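Local atomic coordinates of thermoresistant glucokinase (Janibacter sp. HTCC2649, PDB entry 4EUN), a protein that probably phosphorylates gluconate or a related sugar acid or sugar at the expense of ATP, as a P-loop kinase of the gluconokinase type. Residues L111-R116 against P167-I172. Residues are numbered along the deposited sequence; the frame is centred on the assembly and turned at random.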
ATOM      1  N   LEU A 111      13.581 -10.662  -3.489  1.00 24.68           N
ATOM      2  CA  LEU A 111      13.458 -11.917  -2.772  1.00 22.53           C
ATOM      3  C   LEU A 111      14.348 -12.997  -3.367  1.00 27.81           C
ATOM      4  O   LEU A 111      14.463 -13.131  -4.596  1.00 28.65           O
ATOM      5  CB  LEU A 111      12.032 -12.419  -2.841  1.00 21.81           C
ATOM      6  CG  LEU A 111      10.944 -11.478  -2.338  1.00 16.90           C
ATOM      7  CD1 LEU A 111       9.589 -12.056  -2.701  1.00 21.15           C
ATOM      8  CD2 LEU A 111      11.082 -11.298  -0.845  1.00 29.56           C
ATOM      9  N   LYS A 112      14.962 -13.773  -2.480  1.00 19.81           N
ATOM     10  CA  LYS A 112      15.632 -14.998  -2.847  1.00 20.14           C
ATOM     11  C   LYS A 112      14.592 -16.081  -3.061  1.00 22.47           C
ATOM     12  O   LYS A 112      13.477 -15.967  -2.566  1.00 22.96           O
ATOM     13  CB  LYS A 112      16.556 -15.428  -1.713  1.00 23.56           C
ATOM     14  CG  LYS A 112      17.688 -14.461  -1.419  1.00 23.58           C
ATOM     15  CD  LYS A 112      18.646 -15.091  -0.403  1.00 24.33           C
ATOM     16  CE  LYS A 112      19.759 -14.132  -0.007  1.00 28.86           C
ATOM     17  NZ  LYS A 112      20.727 -14.792   0.920  1.00 29.05           N
ATOM     18  N   ARG A 113      14.970 -17.141  -3.774  1.00 25.25           N
ATOM     19  CA  ARG A 113      14.115 -18.320  -3.907  1.00 23.68           C
ATOM     20  C   ARG A 113      13.636 -18.858  -2.563  1.00 24.73           C
ATOM     21  O   ARG A 113      12.447 -19.130  -2.389  1.00 24.78           O
ATOM     22  CB  ARG A 113      14.861 -19.430  -4.655  1.00 24.90           C
ATOM     23  CG  ARG A 113      14.229 -20.815  -4.493  1.00 35.77           C
ATOM     24  CD  ARG A 113      12.979 -20.908  -5.326  1.00 35.37           C
ATOM     25  NE  ARG A 113      12.118 -22.028  -4.950  1.00 34.91           N
ATOM     26  CZ  ARG A 113      11.798 -23.030  -5.760  1.00 34.22           C
ATOM     27  NH1 ARG A 113      12.277 -23.066  -6.998  1.00 34.50           N
ATOM     28  NH2 ARG A 113      10.994 -23.993  -5.334  1.00 39.75           N
ATOM     29  N   THR A 114      14.553 -19.013  -1.610  1.00 24.96           N
ATOM     30  CA  THR A 114      14.174 -19.478  -0.267  1.00 25.42           C
ATOM     31  C   THR A 114      13.143 -18.570   0.413  1.00 27.94           C
ATOM     32  O   THR A 114      12.331 -19.051   1.206  1.00 27.35           O
ATOM     33  CB  THR A 114      15.385 -19.609   0.665  1.00 35.41           C
ATOM     34  OG1 THR A 114      16.087 -18.361   0.707  1.00 28.87           O
ATOM     35  CG2 THR A 114      16.323 -20.707   0.188  1.00 29.41           C
ATOM     36  N   TYR A 115      13.196 -17.263   0.140  1.00 24.11           N
ATOM     37  CA  TYR A 115      12.210 -16.340   0.706  1.00 22.85           C
ATOM     38  C   TYR A 115      10.840 -16.626   0.112  1.00 20.77           C
ATOM     39  O   TYR A 115       9.826 -16.596   0.821  1.00 21.45           O
ATOM     40  CB  TYR A 115      12.552 -14.874   0.407  1.00 19.00           C
ATOM     41  CG  TYR A 115      13.863 -14.367   0.962  1.00 20.54           C
ATOM     42  CD1 TYR A 115      14.670 -15.155   1.780  1.00 24.83           C
ATOM     43  CD2 TYR A 115      14.297 -13.084   0.662  1.00 21.10           C
ATOM     44  CE1 TYR A 115      15.878 -14.672   2.269  1.00 25.56           C
ATOM     45  CE2 TYR A 115      15.499 -12.601   1.139  1.00 21.94           C
ATOM     46  CZ  TYR A 115      16.281 -13.394   1.947  1.00 21.73           C
ATOM     47  OH  TYR A 115      17.487 -12.901   2.435  1.00 28.23           O
ATOM     48  N   ARG A 116      10.805 -16.856  -1.197  1.00 20.72           N
ATOM     49  CA  ARG A 116       9.547 -17.180  -1.860  1.00 20.62           C
ATOM     50  C   ARG A 116       8.985 -18.501  -1.348  1.00 24.07           C
ATOM     51  O   ARG A 116       7.770 -18.648  -1.252  1.00 23.35           O
ATOM     52  CB  ARG A 116       9.706 -17.161  -3.389  1.00 22.68           C
ATOM     53  CG  ARG A 116      10.172 -15.791  -3.895  1.00 20.83           C
ATOM     54  CD  ARG A 116      10.132 -15.652  -5.413  1.00 18.81           C
ATOM     55  NE  ARG A 116      11.079 -16.526  -6.125  1.00 19.36           N
ATOM     56  CZ  ARG A 116      12.293 -16.164  -6.528  1.00 24.87           C
ATOM     57  NH1 ARG A 116      12.767 -14.957  -6.259  1.00 24.21           N
ATOM     58  NH2 ARG A 116      13.044 -17.029  -7.190  1.00 22.93           N
ATOM     59  N   PRO A 167      11.945 -22.640 -12.647  1.00 34.61           N
ATOM     60  CA  PRO A 167      10.901 -23.348 -13.399  1.00 36.80           C
ATOM     61  C   PRO A 167       9.708 -23.857 -12.591  1.00 40.27           C
ATOM     62  O   PRO A 167       8.593 -23.865 -13.122  1.00 35.91           O
ATOM     63  CB  PRO A 167      11.659 -24.535 -14.001  1.00 34.74           C
ATOM     64  CG  PRO A 167      13.030 -24.004 -14.229  1.00 41.35           C
ATOM     65  CD  PRO A 167      13.297 -23.040 -13.094  1.00 31.09           C
ATOM     66  N   ASP A 168       9.923 -24.279 -11.348  1.00 34.20           N
ATOM     67  CA  ASP A 168       8.824 -24.863 -10.579  1.00 31.42           C
ATOM     68  C   ASP A 168       8.019 -23.808  -9.814  1.00 32.09           C
ATOM     69  O   ASP A 168       7.118 -24.145  -9.043  1.00 36.24           O
ATOM     70  CB  ASP A 168       9.334 -25.946  -9.628  1.00 40.96           C
ATOM     71  CG  ASP A 168      10.381 -25.432  -8.667  1.00 41.90           C
ATOM     72  OD1 ASP A 168      11.033 -24.410  -8.977  1.00 40.45           O
ATOM     73  OD2 ASP A 168      10.562 -26.058  -7.600  1.00 56.43           O
ATOM     74  N   GLU A 169       8.338 -22.538 -10.035  1.00 29.00           N
ATOM     75  CA  GLU A 169       7.583 -21.459  -9.414  1.00 28.96           C
ATOM     76  C   GLU A 169       6.554 -20.907 -10.386  1.00 29.48           C
ATOM     77  O   GLU A 169       6.663 -21.089 -11.596  1.00 35.71           O
ATOM     78  CB  GLU A 169       8.522 -20.333  -8.982  1.00 28.33           C
ATOM     79  CG  GLU A 169       9.637 -20.761  -8.060  1.00 30.27           C
ATOM     80  CD  GLU A 169      10.440 -19.589  -7.555  1.00 26.78           C
ATOM     81  OE1 GLU A 169      11.436 -19.215  -8.212  1.00 26.00           O
ATOM     82  OE2 GLU A 169      10.075 -19.021  -6.510  1.00 26.38           O
ATOM     83  N   SER A 170       5.557 -20.213  -9.851  1.00 28.86           N
ATOM     84  CA  SER A 170       4.557 -19.584 -10.701  1.00 27.58           C
ATOM     85  C   SER A 170       4.852 -18.102 -10.770  1.00 29.45           C
ATOM     86  O   SER A 170       4.714 -17.386  -9.780  1.00 27.93           O
ATOM     87  CB  SER A 170       3.156 -19.802 -10.142  1.00 29.50           C
ATOM     88  OG  SER A 170       2.201 -19.048 -10.863  1.00 30.84           O
ATOM     89  N   GLY A 171       5.280 -17.632 -11.934  1.00 30.63           N
ATOM     90  CA  GLY A 171       5.565 -16.221 -12.075  1.00 28.00           C
ATOM     91  C   GLY A 171       5.898 -15.808 -13.487  1.00 27.82           C
ATOM     92  O   GLY A 171       6.208 -16.656 -14.331  1.00 29.21           O
ATOM     93  N   ILE A 172       5.810 -14.505 -13.745  1.00 26.25           N
ATOM     94  CA  ILE A 172       6.300 -13.941 -15.000  1.00 33.07           C
ATOM     95  C   ILE A 172       7.144 -12.696 -14.746  1.00 26.16           C
ATOM     96  O   ILE A 172       7.008 -12.040 -13.712  1.00 25.84           O
ATOM     97  CB  ILE A 172       5.156 -13.551 -15.947  1.00 29.87           C
ATOM     98  CG1 ILE A 172       4.188 -12.609 -15.238  1.00 32.73           C
ATOM     99  CG2 ILE A 172       4.468 -14.796 -16.502  1.00 38.60           C
ATOM    100  CD1 ILE A 172       3.283 -11.842 -16.184  1.00 40.68           C
TER
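A four-residue salt-bridge network, Arg-113 and Arg-116 against Asp-168 and Glu-169, ties the first turn of helix 113-119 to the loop running into strand 171-175. Deepest in it, Arg-116 takes the Glu-169 carboxylate side-on: NE reaches OE2 at 2.7 Å, nearly straight at 171°, and NH2 meets the syn lone pair of OE1 at 2.9 Å. The two planes are nearly coplanar, helped by a bend at chi3 (-66°). OE2 also forms a salt bridge with Arg-120, just beyond the helix, while OE1 accepts a hydrogen bond from the backbone N of Glu-166. Held through both oxygens, the carboxylate probably stays ionised. In this P-loop kinase fold, the strand that follows edges this chain's parallel sheet. Nearer solvent, Arg-113 runs antiparallel past Glu-169, its CD 3.6 Å from Glu-169 CD; Glu-169 CG lies over one guanidinium face, toward the rim, with the carboxylate stacked at 18° alongside CD and NE. Here NE and OE2 make only a long, charge-to-charge contact. Arg-113 then holds Asp-168 through both terminal nitrogens, NH1 to OD1 at 2.7 Å and NH2 to OD2 at 3.1 Å, the latter oxygen met from above its carboxylate plane. Asp-117 and Glu-166 also bridge this guanidinium.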